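PDB 3TCS: racemase, putative from Roseobacter denitrificans, which binds magnesium in a TIM-barrel domain of the mandelate racemase/muconate lactonizing enzyme family and may act as a racemase or hydro-lyase. Local coordinates for residues B[54-59]-B[342-347]; B[141-146]-B[205-210]; B[152-157]-B[164-169]; B[177-180]-B[184-187]; B[309-314]-B[352-357]. All coordinates share one frame; numbering follows the deposited sequence.

Contact 1 (B[54-59]-B[342-347]); sequences STYHAD and YPWQEG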
# COMPACT_ATOMS: atom_id res chain seq x y z
N SER B 54 -2.94 5.55 -12.71
CA SER B 54 -2.25 6.71 -12.17
C SER B 54 -0.90 6.90 -12.84
O SER B 54 -0.25 5.93 -13.22
CB SER B 54 -2.03 6.54 -10.67
OG SER B 54 -1.28 7.64 -10.17
N THR B 55 -0.47 8.15 -12.99
CA THR B 55 0.84 8.44 -13.58
C THR B 55 1.96 8.05 -12.60
O THR B 55 1.70 7.87 -11.40
CB THR B 55 0.99 9.94 -13.92
OG1 THR B 55 0.55 10.72 -12.80
CG2 THR B 55 0.16 10.30 -15.14
N TYR B 56 3.18 7.94 -13.12
CA TYR B 56 4.39 7.59 -12.37
C TYR B 56 4.59 6.10 -12.19
O TYR B 56 3.81 5.43 -11.51
CB TYR B 56 4.42 8.32 -11.03
CG TYR B 56 4.35 9.82 -11.22
CD1 TYR B 56 5.36 10.49 -11.92
CD2 TYR B 56 3.26 10.55 -10.76
CE1 TYR B 56 5.26 11.85 -12.18
CE2 TYR B 56 3.16 11.92 -11.01
CZ TYR B 56 4.16 12.56 -11.72
OH TYR B 56 4.07 13.91 -11.99
N HIS B 57 5.65 5.59 -12.81
CA HIS B 57 5.97 4.17 -12.80
C HIS B 57 4.73 3.41 -13.28
O HIS B 57 4.39 2.34 -12.77
CB HIS B 57 6.40 3.70 -11.40
CG HIS B 57 7.58 4.45 -10.86
ND1 HIS B 57 8.67 4.78 -11.64
CD2 HIS B 57 7.84 4.96 -9.63
CE1 HIS B 57 9.55 5.44 -10.91
NE2 HIS B 57 9.07 5.57 -9.69
N ALA B 58 4.06 4.00 -14.28
CA ALA B 58 2.85 3.42 -14.86
C ALA B 58 3.10 2.06 -15.49
O ALA B 58 2.18 1.25 -15.62
CB ALA B 58 2.27 4.37 -15.91
N ASP B 59 4.33 1.80 -15.90
CA ASP B 59 4.63 0.51 -16.50
C ASP B 59 4.48 -0.58 -15.43
O ASP B 59 3.96 -1.67 -15.71
CB ASP B 59 6.04 0.50 -17.12
CG ASP B 59 7.13 0.83 -16.13
OD1 ASP B 59 6.98 1.78 -15.33
OD2 ASP B 59 8.17 0.14 -16.16
N TYR B 342 7.09 18.45 -16.73
CA TYR B 342 6.35 17.26 -17.15
C TYR B 342 6.55 17.04 -18.65
O TYR B 342 5.64 17.27 -19.45
CB TYR B 342 4.84 17.44 -16.90
CG TYR B 342 4.43 17.53 -15.45
CD1 TYR B 342 4.86 16.59 -14.51
CD2 TYR B 342 3.53 18.52 -15.03
CE1 TYR B 342 4.39 16.62 -13.19
CE2 TYR B 342 3.06 18.55 -13.71
CZ TYR B 342 3.49 17.60 -12.80
OH TYR B 342 2.99 17.60 -11.52
N PRO B 343 7.74 16.59 -19.06
CA PRO B 343 8.00 16.37 -20.49
C PRO B 343 7.09 15.31 -21.14
O PRO B 343 6.73 15.42 -22.31
CB PRO B 343 9.47 15.96 -20.51
CG PRO B 343 9.63 15.25 -19.21
CD PRO B 343 8.90 16.17 -18.25
N TRP B 344 6.72 14.31 -20.35
CA TRP B 344 5.89 13.22 -20.82
C TRP B 344 4.41 13.53 -21.06
O TRP B 344 3.71 12.71 -21.65
CB TRP B 344 5.97 12.06 -19.82
CG TRP B 344 5.66 12.49 -18.42
CD1 TRP B 344 6.55 12.82 -17.44
CD2 TRP B 344 4.35 12.69 -17.87
NE1 TRP B 344 5.88 13.21 -16.30
CE2 TRP B 344 4.53 13.14 -16.54
CE3 TRP B 344 3.05 12.53 -18.36
CZ2 TRP B 344 3.45 13.43 -15.70
CZ3 TRP B 344 1.98 12.82 -17.52
CH2 TRP B 344 2.19 13.27 -16.21
N GLN B 345 3.91 14.68 -20.62
CA GLN B 345 2.49 14.97 -20.84
C GLN B 345 2.20 15.63 -22.18
O GLN B 345 1.05 15.88 -22.52
CB GLN B 345 1.91 15.81 -19.70
CG GLN B 345 2.47 17.21 -19.56
CD GLN B 345 1.82 17.94 -18.40
OE1 GLN B 345 1.40 17.32 -17.42
NE2 GLN B 345 1.74 19.26 -18.49
N GLU B 346 3.26 15.90 -22.93
CA GLU B 346 3.14 16.51 -24.25
C GLU B 346 2.65 15.49 -25.27
O GLU B 346 3.13 14.37 -25.31
CB GLU B 346 4.50 17.05 -24.70
CG GLU B 346 4.86 18.40 -24.13
CD GLU B 346 4.11 19.52 -24.84
OE1 GLU B 346 4.44 19.80 -26.01
OE2 GLU B 346 3.19 20.10 -24.22
N GLY B 347 1.68 15.89 -26.08
CA GLY B 347 1.17 15.02 -27.12
C GLY B 347 0.47 13.73 -26.71
O GLY B 347 0.56 12.73 -27.42
O HOH W 1 2.04 15.04 -10.94

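Contact 2 (B[141-146]-B[205-210]); sequences MKRDIT and DANSCY. With MG (magnesium ion), chain J; DAL (D-alanine), chain L.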
# COMPACT_ATOMS: atom_id res chain seq x y z
N MET B 141 4.08 23.45 -8.92
CA MET B 141 4.62 22.23 -8.32
C MET B 141 6.04 22.40 -7.79
O MET B 141 6.54 21.57 -7.04
CB MET B 141 4.64 21.11 -9.37
CG MET B 141 3.32 20.83 -10.04
SD MET B 141 2.09 20.22 -8.89
CE MET B 141 0.59 20.78 -9.68
N LYS B 142 6.68 23.50 -8.19
CA LYS B 142 8.07 23.76 -7.81
C LYS B 142 8.38 24.38 -6.46
O LYS B 142 7.61 25.17 -5.92
CB LYS B 142 8.72 24.62 -8.89
CG LYS B 142 8.81 23.96 -10.26
CD LYS B 142 9.40 24.91 -11.28
CE LYS B 142 9.66 24.21 -12.61
NZ LYS B 142 10.29 25.12 -13.61
N ARG B 143 9.54 24.00 -5.94
CA ARG B 143 10.08 24.52 -4.70
C ARG B 143 11.44 25.13 -5.05
O ARG B 143 11.95 26.00 -4.34
CB ARG B 143 10.25 23.42 -3.66
CG ARG B 143 8.98 23.11 -2.91
CD ARG B 143 9.23 22.25 -1.70
NE ARG B 143 8.02 22.14 -0.89
CZ ARG B 143 6.97 21.41 -1.22
NH1 ARG B 143 6.96 20.69 -2.33
NH2 ARG B 143 5.90 21.41 -0.43
N ASP B 144 12.01 24.65 -6.14
CA ASP B 144 13.30 25.15 -6.61
C ASP B 144 13.06 26.32 -7.56
O ASP B 144 13.58 26.36 -8.67
CB ASP B 144 14.09 24.06 -7.33
CG ASP B 144 13.26 23.31 -8.35
OD1 ASP B 144 12.67 23.97 -9.24
OD2 ASP B 144 13.20 22.07 -8.27
N ILE B 145 12.24 27.26 -7.10
CA ILE B 145 11.94 28.46 -7.87
C ILE B 145 11.83 29.54 -6.80
O ILE B 145 11.21 29.33 -5.77
CB ILE B 145 10.60 28.33 -8.65
CG1 ILE B 145 10.37 29.59 -9.49
CG2 ILE B 145 9.44 28.10 -7.69
CD1 ILE B 145 9.09 29.57 -10.31
N THR B 146 12.48 30.67 -7.03
CA THR B 146 12.45 31.74 -6.04
C THR B 146 11.05 32.35 -5.95
O THR B 146 10.28 32.31 -6.91
CB THR B 146 13.44 32.86 -6.39
OG1 THR B 146 13.02 33.49 -7.61
CG2 THR B 146 14.84 32.31 -6.56
N ASP B 205 0.83 24.66 -0.14
CA ASP B 205 0.92 23.22 0.13
C ASP B 205 2.29 22.94 0.74
O ASP B 205 3.31 23.28 0.14
CB ASP B 205 0.78 22.45 -1.19
CG ASP B 205 0.46 20.98 -0.99
OD1 ASP B 205 0.91 20.40 0.02
OD2 ASP B 205 -0.22 20.41 -1.87
N ALA B 206 2.32 22.33 1.91
CA ALA B 206 3.59 22.04 2.58
C ALA B 206 4.10 20.62 2.38
O ALA B 206 5.17 20.25 2.86
CB ALA B 206 3.47 22.34 4.07
N ASN B 207 3.31 19.82 1.67
CA ASN B 207 3.65 18.43 1.39
C ASN B 207 4.32 17.66 2.53
O ASN B 207 5.43 17.15 2.38
CB ASN B 207 4.52 18.37 0.12
CG ASN B 207 3.73 18.73 -1.14
OD1 ASN B 207 2.92 17.93 -1.63
ND2 ASN B 207 3.95 19.93 -1.65
N SER B 208 3.63 17.58 3.67
CA SER B 208 4.10 16.84 4.84
C SER B 208 5.40 17.30 5.49
O SER B 208 6.06 16.53 6.18
CB SER B 208 4.24 15.35 4.49
OG SER B 208 2.98 14.76 4.20
N CYS B 209 5.75 18.57 5.32
CA CYS B 209 7.01 19.05 5.88
C CYS B 209 7.11 19.33 7.38
O CYS B 209 8.11 18.99 8.01
CB CYS B 209 7.44 20.31 5.13
SG CYS B 209 8.92 21.12 5.82
N TYR B 210 6.06 19.92 7.94
CA TYR B 210 6.08 20.37 9.33
C TYR B 210 5.57 19.53 10.49
O TYR B 210 4.80 18.59 10.33
CB TYR B 210 5.34 21.70 9.41
CG TYR B 210 5.77 22.72 8.39
CD1 TYR B 210 7.09 23.15 8.33
CD2 TYR B 210 4.85 23.29 7.51
CE1 TYR B 210 7.49 24.13 7.42
CE2 TYR B 210 5.24 24.27 6.60
CZ TYR B 210 6.56 24.69 6.56
OH TYR B 210 6.95 25.67 5.69
MG MG J . -1.04 18.53 -2.20
N DAL L . -1.68 19.11 -4.40
CA DAL L . -0.29 19.21 -4.87
CB DAL L . -0.23 19.10 -6.39
C DAL L . 0.52 18.11 -4.28
O DAL L . 0.63 18.02 -3.09
O HOH W 2 -0.01 17.93 -0.47

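Contact 3 (B[152-157]-B[164-169]); sequences ERLKRL and TAFKVR. With DAL (D-alanine), chain L.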
# COMPACT_ATOMS: atom_id res chain seq x y z
N GLU B 152 6.10 36.13 -10.45
CA GLU B 152 6.15 36.68 -11.80
C GLU B 152 5.42 35.80 -12.82
O GLU B 152 4.60 36.29 -13.59
CB GLU B 152 7.61 36.89 -12.22
CG GLU B 152 7.80 37.50 -13.61
CD GLU B 152 9.24 37.92 -13.87
OE1 GLU B 152 10.16 37.09 -13.68
OE2 GLU B 152 9.46 39.08 -14.29
N ARG B 153 5.71 34.51 -12.82
CA ARG B 153 5.05 33.63 -13.78
C ARG B 153 3.56 33.47 -13.48
O ARG B 153 2.75 33.35 -14.40
CB ARG B 153 5.74 32.26 -13.85
CG ARG B 153 5.60 31.38 -12.62
CD ARG B 153 6.03 29.94 -12.96
NE ARG B 153 5.87 29.03 -11.83
CZ ARG B 153 6.05 27.71 -11.90
NH1 ARG B 153 6.39 27.14 -13.05
NH2 ARG B 153 5.88 26.96 -10.82
N LEU B 154 3.19 33.47 -12.21
CA LEU B 154 1.78 33.32 -11.85
C LEU B 154 0.99 34.59 -12.16
O LEU B 154 -0.18 34.54 -12.55
CB LEU B 154 1.65 32.94 -10.38
CG LEU B 154 2.21 31.55 -10.05
CD1 LEU B 154 1.94 31.21 -8.58
CD2 LEU B 154 1.55 30.51 -10.96
N LYS B 155 1.63 35.74 -11.99
CA LYS B 155 0.98 37.02 -12.28
C LYS B 155 0.69 37.09 -13.77
O LYS B 155 -0.36 37.59 -14.19
CB LYS B 155 1.89 38.18 -11.86
CG LYS B 155 1.21 39.55 -11.92
CD LYS B 155 2.14 40.65 -11.42
CE LYS B 155 1.40 41.97 -11.33
NZ LYS B 155 2.25 43.04 -10.74
N ARG B 156 1.61 36.60 -14.59
CA ARG B 156 1.39 36.63 -16.03
C ARG B 156 0.24 35.70 -16.42
O ARG B 156 -0.55 36.02 -17.31
CB ARG B 156 2.68 36.25 -16.77
CG ARG B 156 3.75 37.31 -16.57
CD ARG B 156 5.04 37.05 -17.31
NE ARG B 156 5.98 38.15 -17.08
CZ ARG B 156 7.24 38.17 -17.50
NH1 ARG B 156 7.74 37.14 -18.17
NH2 ARG B 156 8.00 39.23 -17.24
N LEU B 157 0.12 34.57 -15.73
CA LEU B 157 -0.97 33.64 -16.01
C LEU B 157 -2.30 34.24 -15.54
O LEU B 157 -3.34 33.98 -16.12
CB LEU B 157 -0.72 32.30 -15.31
CG LEU B 157 0.41 31.48 -15.93
CD1 LEU B 157 0.89 30.41 -14.95
CD2 LEU B 157 -0.08 30.86 -17.23
N THR B 164 -7.96 33.15 -10.92
CA THR B 164 -8.20 34.01 -9.77
C THR B 164 -7.91 33.27 -8.46
O THR B 164 -8.33 33.69 -7.38
CB THR B 164 -9.65 34.54 -9.73
OG1 THR B 164 -10.56 33.43 -9.63
CG2 THR B 164 -9.96 35.34 -10.99
N ALA B 165 -7.18 32.16 -8.58
CA ALA B 165 -6.78 31.34 -7.43
C ALA B 165 -5.42 30.75 -7.79
O ALA B 165 -5.19 30.36 -8.94
CB ALA B 165 -7.81 30.23 -7.18
N PHE B 166 -4.52 30.69 -6.81
CA PHE B 166 -3.16 30.20 -7.04
C PHE B 166 -2.62 29.43 -5.85
O PHE B 166 -2.82 29.83 -4.71
CB PHE B 166 -2.23 31.40 -7.30
CG PHE B 166 -2.71 32.30 -8.40
CD1 PHE B 166 -2.23 32.15 -9.69
CD2 PHE B 166 -3.70 33.25 -8.15
CE1 PHE B 166 -2.73 32.92 -10.74
CE2 PHE B 166 -4.21 34.03 -9.19
CZ PHE B 166 -3.73 33.86 -10.48
N LYS B 167 -1.90 28.34 -6.12
CA LYS B 167 -1.29 27.56 -5.06
C LYS B 167 0.22 27.44 -5.26
O LYS B 167 0.69 27.15 -6.36
CB LYS B 167 -1.90 26.15 -4.98
CG LYS B 167 -1.42 25.37 -3.74
CD LYS B 167 -2.24 24.10 -3.48
CE LYS B 167 -1.81 22.93 -4.36
NZ LYS B 167 -2.67 21.72 -4.10
N VAL B 168 0.98 27.68 -4.19
CA VAL B 168 2.43 27.59 -4.25
C VAL B 168 2.88 26.61 -3.17
O VAL B 168 2.05 26.02 -2.48
CB VAL B 168 3.10 28.98 -4.02
CG1 VAL B 168 2.68 29.93 -5.13
CG2 VAL B 168 2.72 29.54 -2.66
N ARG B 169 4.19 26.44 -3.03
CA ARG B 169 4.73 25.48 -2.06
C ARG B 169 5.43 26.10 -0.86
O ARG B 169 6.10 27.13 -0.98
CB ARG B 169 5.73 24.55 -2.76
CG ARG B 169 5.20 23.90 -4.03
CD ARG B 169 4.19 22.80 -3.71
NE ARG B 169 3.21 22.64 -4.78
CZ ARG B 169 2.29 21.68 -4.83
NH1 ARG B 169 2.23 20.77 -3.86
NH2 ARG B 169 1.42 21.65 -5.82
N DAL L . -1.68 19.11 -4.40
CA DAL L . -0.29 19.21 -4.87
CB DAL L . -0.23 19.10 -6.39
C DAL L . 0.52 18.11 -4.28
O DAL L . 0.63 18.02 -3.09

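Contact 4 (B[177-180]-B[184-187]); sequences NRDE and RTEE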
# COMPACT_ATOMS: atom_id res chain seq x y z
N ASN B 177 10.61 19.27 8.76
CA ASN B 177 10.61 20.62 9.32
C ASN B 177 11.56 21.61 8.66
O ASN B 177 11.56 22.80 8.98
CB ASN B 177 10.90 20.58 10.83
CG ASN B 177 9.84 21.29 11.65
OD1 ASN B 177 10.03 21.56 12.84
ND2 ASN B 177 8.71 21.59 11.02
N ARG B 178 12.36 21.12 7.72
CA ARG B 178 13.31 21.99 7.01
C ARG B 178 12.67 22.62 5.77
O ARG B 178 11.82 22.01 5.12
CB ARG B 178 14.56 21.19 6.63
CG ARG B 178 15.36 20.72 7.84
CD ARG B 178 16.77 20.26 7.48
NE ARG B 178 16.80 18.92 6.89
CZ ARG B 178 16.55 17.80 7.57
NH1 ARG B 178 16.23 17.86 8.86
NH2 ARG B 178 16.61 16.63 6.96
N ASP B 179 13.08 23.85 5.46
CA ASP B 179 12.56 24.58 4.30
C ASP B 179 13.44 24.29 3.09
O ASP B 179 14.55 23.76 3.24
CB ASP B 179 12.57 26.09 4.60
CG ASP B 179 11.53 26.86 3.81
OD1 ASP B 179 11.05 26.34 2.77
OD2 ASP B 179 11.19 27.99 4.22
N GLU B 180 12.97 24.62 1.89
CA GLU B 180 13.76 24.38 0.67
C GLU B 180 15.11 25.08 0.87
O GLU B 180 16.15 24.62 0.41
CB GLU B 180 13.05 24.94 -0.56
CG GLU B 180 13.66 24.49 -1.89
CD GLU B 180 13.53 22.99 -2.14
OE1 GLU B 180 12.91 22.29 -1.31
OE2 GLU B 180 14.04 22.51 -3.17
N ARG B 184 12.66 30.76 2.78
CA ARG B 184 11.86 30.74 1.56
C ARG B 184 10.36 30.88 1.83
O ARG B 184 9.68 31.66 1.17
CB ARG B 184 12.11 29.46 0.76
CG ARG B 184 11.33 29.44 -0.56
CD ARG B 184 11.62 28.21 -1.39
NE ARG B 184 10.96 28.28 -2.70
CZ ARG B 184 9.66 28.09 -2.90
NH1 ARG B 184 8.86 27.81 -1.88
NH2 ARG B 184 9.16 28.19 -4.11
N THR B 185 9.85 30.14 2.80
CA THR B 185 8.43 30.20 3.11
C THR B 185 8.02 31.57 3.65
O THR B 185 6.97 32.10 3.28
CB THR B 185 8.03 29.11 4.12
OG1 THR B 185 8.34 27.82 3.57
CG2 THR B 185 6.54 29.18 4.43
N GLU B 186 8.86 32.14 4.51
CA GLU B 186 8.59 33.45 5.07
C GLU B 186 8.50 34.51 3.97
O GLU B 186 7.73 35.46 4.07
CB GLU B 186 9.70 33.86 6.06
CG GLU B 186 9.63 33.20 7.43
CD GLU B 186 10.16 31.77 7.45
OE1 GLU B 186 10.65 31.29 6.40
OE2 GLU B 186 10.10 31.14 8.52
N GLU B 187 9.28 34.33 2.91
CA GLU B 187 9.27 35.29 1.81
C GLU B 187 8.15 35.07 0.80
O GLU B 187 7.51 36.02 0.36
CB GLU B 187 10.61 35.25 1.06
CG GLU B 187 10.59 36.01 -0.26
CD GLU B 187 11.92 35.98 -0.99
OE1 GLU B 187 12.68 35.01 -0.82
OE2 GLU B 187 12.20 36.94 -1.74
O HOH W 3 9.58 26.50 0.56
O HOH W 4 12.30 29.04 6.40

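Contact 5 (B[309-314]-B[352-357]); sequences ANWSLV and TPYEIE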
# COMPACT_ATOMS: atom_id res chain seq x y z
N ALA B 309 -2.57 16.74 -10.28
CA ALA B 309 -1.38 17.55 -10.50
C ALA B 309 -0.67 17.56 -11.85
O ALA B 309 0.45 18.05 -11.95
CB ALA B 309 -0.36 17.21 -9.41
N ASN B 310 -1.30 17.01 -12.88
CA ASN B 310 -0.66 17.03 -14.19
C ASN B 310 -1.70 16.94 -15.29
O ASN B 310 -2.89 16.75 -15.02
CB ASN B 310 0.36 15.89 -14.32
CG ASN B 310 -0.24 14.53 -14.08
OD1 ASN B 310 -1.11 14.09 -14.84
ND2 ASN B 310 0.21 13.86 -13.03
N TRP B 311 -1.24 17.09 -16.52
CA TRP B 311 -2.15 17.05 -17.65
C TRP B 311 -2.37 15.69 -18.28
O TRP B 311 -2.59 15.57 -19.49
CB TRP B 311 -1.71 18.06 -18.72
CG TRP B 311 -1.83 19.49 -18.25
CD1 TRP B 311 -2.34 19.93 -17.06
CD2 TRP B 311 -1.39 20.66 -18.95
NE1 TRP B 311 -2.24 21.30 -16.97
CE2 TRP B 311 -1.66 21.77 -18.12
CE3 TRP B 311 -0.79 20.87 -20.20
CZ2 TRP B 311 -1.34 23.08 -18.50
CZ3 TRP B 311 -0.48 22.17 -20.57
CH2 TRP B 311 -0.76 23.26 -19.73
N SER B 312 -2.26 14.65 -17.46
CA SER B 312 -2.60 13.31 -17.94
C SER B 312 -4.12 13.44 -17.79
O SER B 312 -4.61 14.56 -17.58
CB SER B 312 -2.04 12.21 -17.02
OG SER B 312 -2.68 12.19 -15.75
N LEU B 313 -4.86 12.35 -17.88
CA LEU B 313 -6.31 12.45 -17.76
C LEU B 313 -6.82 12.69 -16.34
O LEU B 313 -8.00 12.95 -16.14
CB LEU B 313 -6.97 11.19 -18.32
CG LEU B 313 -6.94 11.05 -19.84
CD1 LEU B 313 -7.61 9.75 -20.26
CD2 LEU B 313 -7.66 12.23 -20.45
N VAL B 314 -5.94 12.63 -15.35
CA VAL B 314 -6.39 12.83 -13.97
C VAL B 314 -7.16 14.15 -13.78
O VAL B 314 -8.15 14.20 -13.05
CB VAL B 314 -5.20 12.74 -12.98
CG1 VAL B 314 -4.22 13.89 -13.19
CG2 VAL B 314 -5.72 12.70 -11.55
N THR B 352 -6.16 18.75 -26.84
CA THR B 352 -6.14 18.95 -25.40
C THR B 352 -7.51 19.34 -24.86
O THR B 352 -8.22 20.14 -25.47
CB THR B 352 -5.12 20.03 -24.98
OG1 THR B 352 -5.07 20.12 -23.55
CG2 THR B 352 -5.52 21.40 -25.55
N PRO B 353 -7.91 18.77 -23.72
CA PRO B 353 -9.20 19.10 -23.12
C PRO B 353 -8.99 20.17 -22.05
O PRO B 353 -9.92 20.53 -21.32
CB PRO B 353 -9.63 17.77 -22.51
CG PRO B 353 -8.31 17.25 -21.97
CD PRO B 353 -7.34 17.54 -23.11
N TYR B 354 -7.77 20.69 -21.98
CA TYR B 354 -7.42 21.64 -20.94
C TYR B 354 -7.26 23.12 -21.29
O TYR B 354 -6.52 23.84 -20.63
CB TYR B 354 -6.14 21.15 -20.24
CG TYR B 354 -6.29 19.76 -19.67
CD1 TYR B 354 -7.36 19.43 -18.84
CD2 TYR B 354 -5.35 18.76 -19.95
CE1 TYR B 354 -7.50 18.15 -18.30
CE2 TYR B 354 -5.48 17.47 -19.42
CZ TYR B 354 -6.56 17.18 -18.59
OH TYR B 354 -6.69 15.93 -18.04
N GLU B 355 -7.96 23.57 -22.33
CA GLU B 355 -7.89 24.98 -22.70
C GLU B 355 -8.63 25.74 -21.60
O GLU B 355 -9.74 25.37 -21.22
CB GLU B 355 -8.57 25.23 -24.05
CG GLU B 355 -7.88 24.58 -25.23
CD GLU B 355 -8.57 24.89 -26.55
OE1 GLU B 355 -8.66 26.08 -26.90
OE2 GLU B 355 -9.02 23.94 -27.23
N ILE B 356 -8.02 26.81 -21.09
CA ILE B 356 -8.65 27.60 -20.03
C ILE B 356 -9.39 28.82 -20.58
O ILE B 356 -8.87 29.54 -21.43
CB ILE B 356 -7.60 28.08 -19.00
CG1 ILE B 356 -6.99 26.87 -18.28
CG2 ILE B 356 -8.24 29.02 -17.98
CD1 ILE B 356 -7.97 26.15 -17.37
N GLU B 357 -10.60 29.04 -20.07
CA GLU B 357 -11.43 30.17 -20.47
C GLU B 357 -11.63 31.03 -19.23
O GLU B 357 -12.39 30.67 -18.34
CB GLU B 357 -12.79 29.68 -20.99
CG GLU B 357 -12.72 28.55 -22.01
CD GLU B 357 -14.09 28.10 -22.50
OE1 GLU B 357 -14.22 26.91 -22.85
OE2 GLU B 357 -15.03 28.94 -22.55

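Contact 1 (B[54-59]-B[342-347])
Tyr56 and Trp344 form an offset edge-to-face pair: the six-membered ring of the indole turns its edge toward the face of the phenol, with planes at 85° and centroids 5.9 Å apart. Trp344 CZ2 comes 4.1 Å from Tyr56 CZ. Apolar packing follows, methyl against indole: Thr55 CG2 lies 3.8 Å from Trp344 CH2; with OG1 at chi1 47°, the methyl falls beside the backbone N, while the hydroxyl bonds to Asn310. Tyr56 OH also makes a close van der Waals approach to a ring carbon, 3.0 Å from Tyr342 CE1, the side chains crossing at about a right angle. The polar part is one water, 2.5 Å from Tyr56 OH and 2.8 Å from Tyr342 OH. Tyr342 OH also has a weak bond to Ala309 O. His57 and Asp59 reach Arg67 of the second subunit. The N-terminal domain thus meets a barrel loop through ring edges, a methyl and a shared water, which implies that shape and solvent-mediated polarity, rather than charge pairing, join them here.

Contact 2 (B[141-146]-B[205-210])
Arg143 brings the edge of its guanidinium against the turn that follows Asp205, with NH2 3.4 Å from Ala206 C and the group turned 74° from the amide plane of Asn207. At the site itself, Asp205 OD2 binds magnesium at 2.1 Å, as do N and O of D-alanine, whose CB lies 3.6 Å from Met141 SD. A metal-bound water lies 2.7 Å from Asp205 OD1 and probably donates to it. The same Asp205 OD1 accepts Asn207 N at 3.0 Å, an Asx turn, and the carboxylate thus touches metal, water and turn. Farther out, the Arg143 chain is extended from CG to NE (chi2 -168°), which carries the guanidinium from its own loop to the turn; NE bonds to Gly171 O and NH2 to Ala170 O. A methionine in its place would probably leave these two carbonyls without their donor and remove the flat group packed beside the turn. Asp205, Glu231 and Glu257 are the three carboxylates, at or just beyond the C-terminal ends of successive barrel strands, that hold magnesium in the enolase superfamily.

Contact 3 (B[152-157]-B[164-169])
Leu154 turns a backbone oxygen toward an aromatic ring: its O lies 3.5 Å from Phe166 CE1, approaching obliquely. The rest is hydrocarbon. Leu154 CB is 4.0 Å from Phe166 CD1, and Leu154 CD1 reaches Val168 CG1 at 3.8 Å. Phe166 has CG beside its backbone N (chi1 -54°), which carries the ring out to the helix backbone. The intervening Lys167 leaves the strand in the other direction, toward the pocket; its NZ lies 2.8 Å from N of D-alanine and forms salt bridges with Glu231 and Glu333. Arg169 bends at chi2 (-73°) to set the edge of its guanidinium against the ligand, with CA of D-alanine in its plane, while NE bonds to Ser140 O. A leucine in place of Arg169 would probably leave Ser140 O without this donor and the ligand without the charged group along its flank. The strand therefore has an apolar outer side and a charged inner one. Helix 147-161 connects the parallel strands 132-139 and 165-169, a beta-alpha-beta unit of the barrel, and helix 184-196 adjoins the same apolar side, with Met192 against Leu154 and Val168.

Contact 4 (B[177-180]-B[184-187])
Asp179 OD2 is gripped twice by Thr185. The backbone N of Thr185 donates to Asp179 OD2 at 2.9 Å, nearly straight at 163°, meeting the syn lone pair of that oxygen. The hydroxyl, Thr185 OG1, donates to that same Asp179 OD2, also at 2.9 Å, but from above the carboxylate plane, 38° out of it. Both donors converge because chi1 of -60° keeps the hydroxyl beside its own N-H. The other carboxylate oxygen turns back, so that Asp179 OD1 accepts Glu180 N at 2.7 Å. Two waters widen the network: one donates to Asp179 OD1 and accepts from Arg184 NH1, the other donates to Asp179 OD2 and to Glu186 OE1. There two like charges come near, Asp179 OD2 and Glu186 OE1 being 4.0 Å apart; Glu186 also pairs with Arg214. Arg184 bonds farther off, to Ile145 O and Arg169 O, and packs its CD 3.7 Å from Glu180 CB. Reaching from the preceding loop to the first turn of helix 184-196, the carboxylate ties the two together. Its many donors and the helix end would probably favour the ionised form of Asp179, although nearby Glu186 would oppose this in part.

Contact 5 (B[309-314]-B[352-357])
Tyr354 runs past Trp311 and ends on the carbonyl of Ser312. From CB, the first torsion puts CG beside the backbone N (chi1 -57°), and the ring heads for the other loop. CD2 is the first atom to touch, 3.9 Å from Trp311 CB, where the phenol and the five-membered indole ring meet obliquely with planes at 38°. One step on, Tyr354 CE2 lies 3.5 Å from Trp311 O, which sits at the ring edge. At the tip, Tyr354 OH donates to Ser312 O over 2.5 Å, the donor tilted 19° from the carbonyl plane, and lies 3.5 Å from Leu313 CA. It also accepts from Leu316 N, at the start of helix 314-322. Pro353 CG lies 3.6 Å above the ring, over its centre, covering one face. The receiving loop is ordered by Asn310 OD1, which takes two donors: Ser312 N at 2.9 Å, closing an Asx turn, and Ser312 OG at 2.6 Å. A buried phenol hydroxyl thus serves as donor and acceptor, joining loop 352-357 to the beginning of a barrel helix, while the apolar ring behind it packs against proline on one face and, obliquely, against tryptophan.

Contacts 2, 3 and 5 reach D-alanine directly, contact 1 comes near it through Tyr342, whose side chain is about 6 Å away, and contact 4 lies behind. Contacts 2 and 3 are joined by a salt bridge from Arg169 NH1 to Asp205 OD2, 3.2 Å, and by the strand pairing of Val168 O with Asp205 N. Contact 4, its centre about 8 Å from that of contact 2, backs this wall: Arg184 bonds to Ile145 O in contact 2 and to Arg169 O in contact 3. Across the pocket, contacts 1 and 5 interlock, with Gln345 OE1 2.8 Å from Trp311 N. Tyr342 OH and Met141 CG, 3.6 Å apart, join contacts 1 and 2. Contacts 4 and 5 lie farthest apart, about 30 Å between centres.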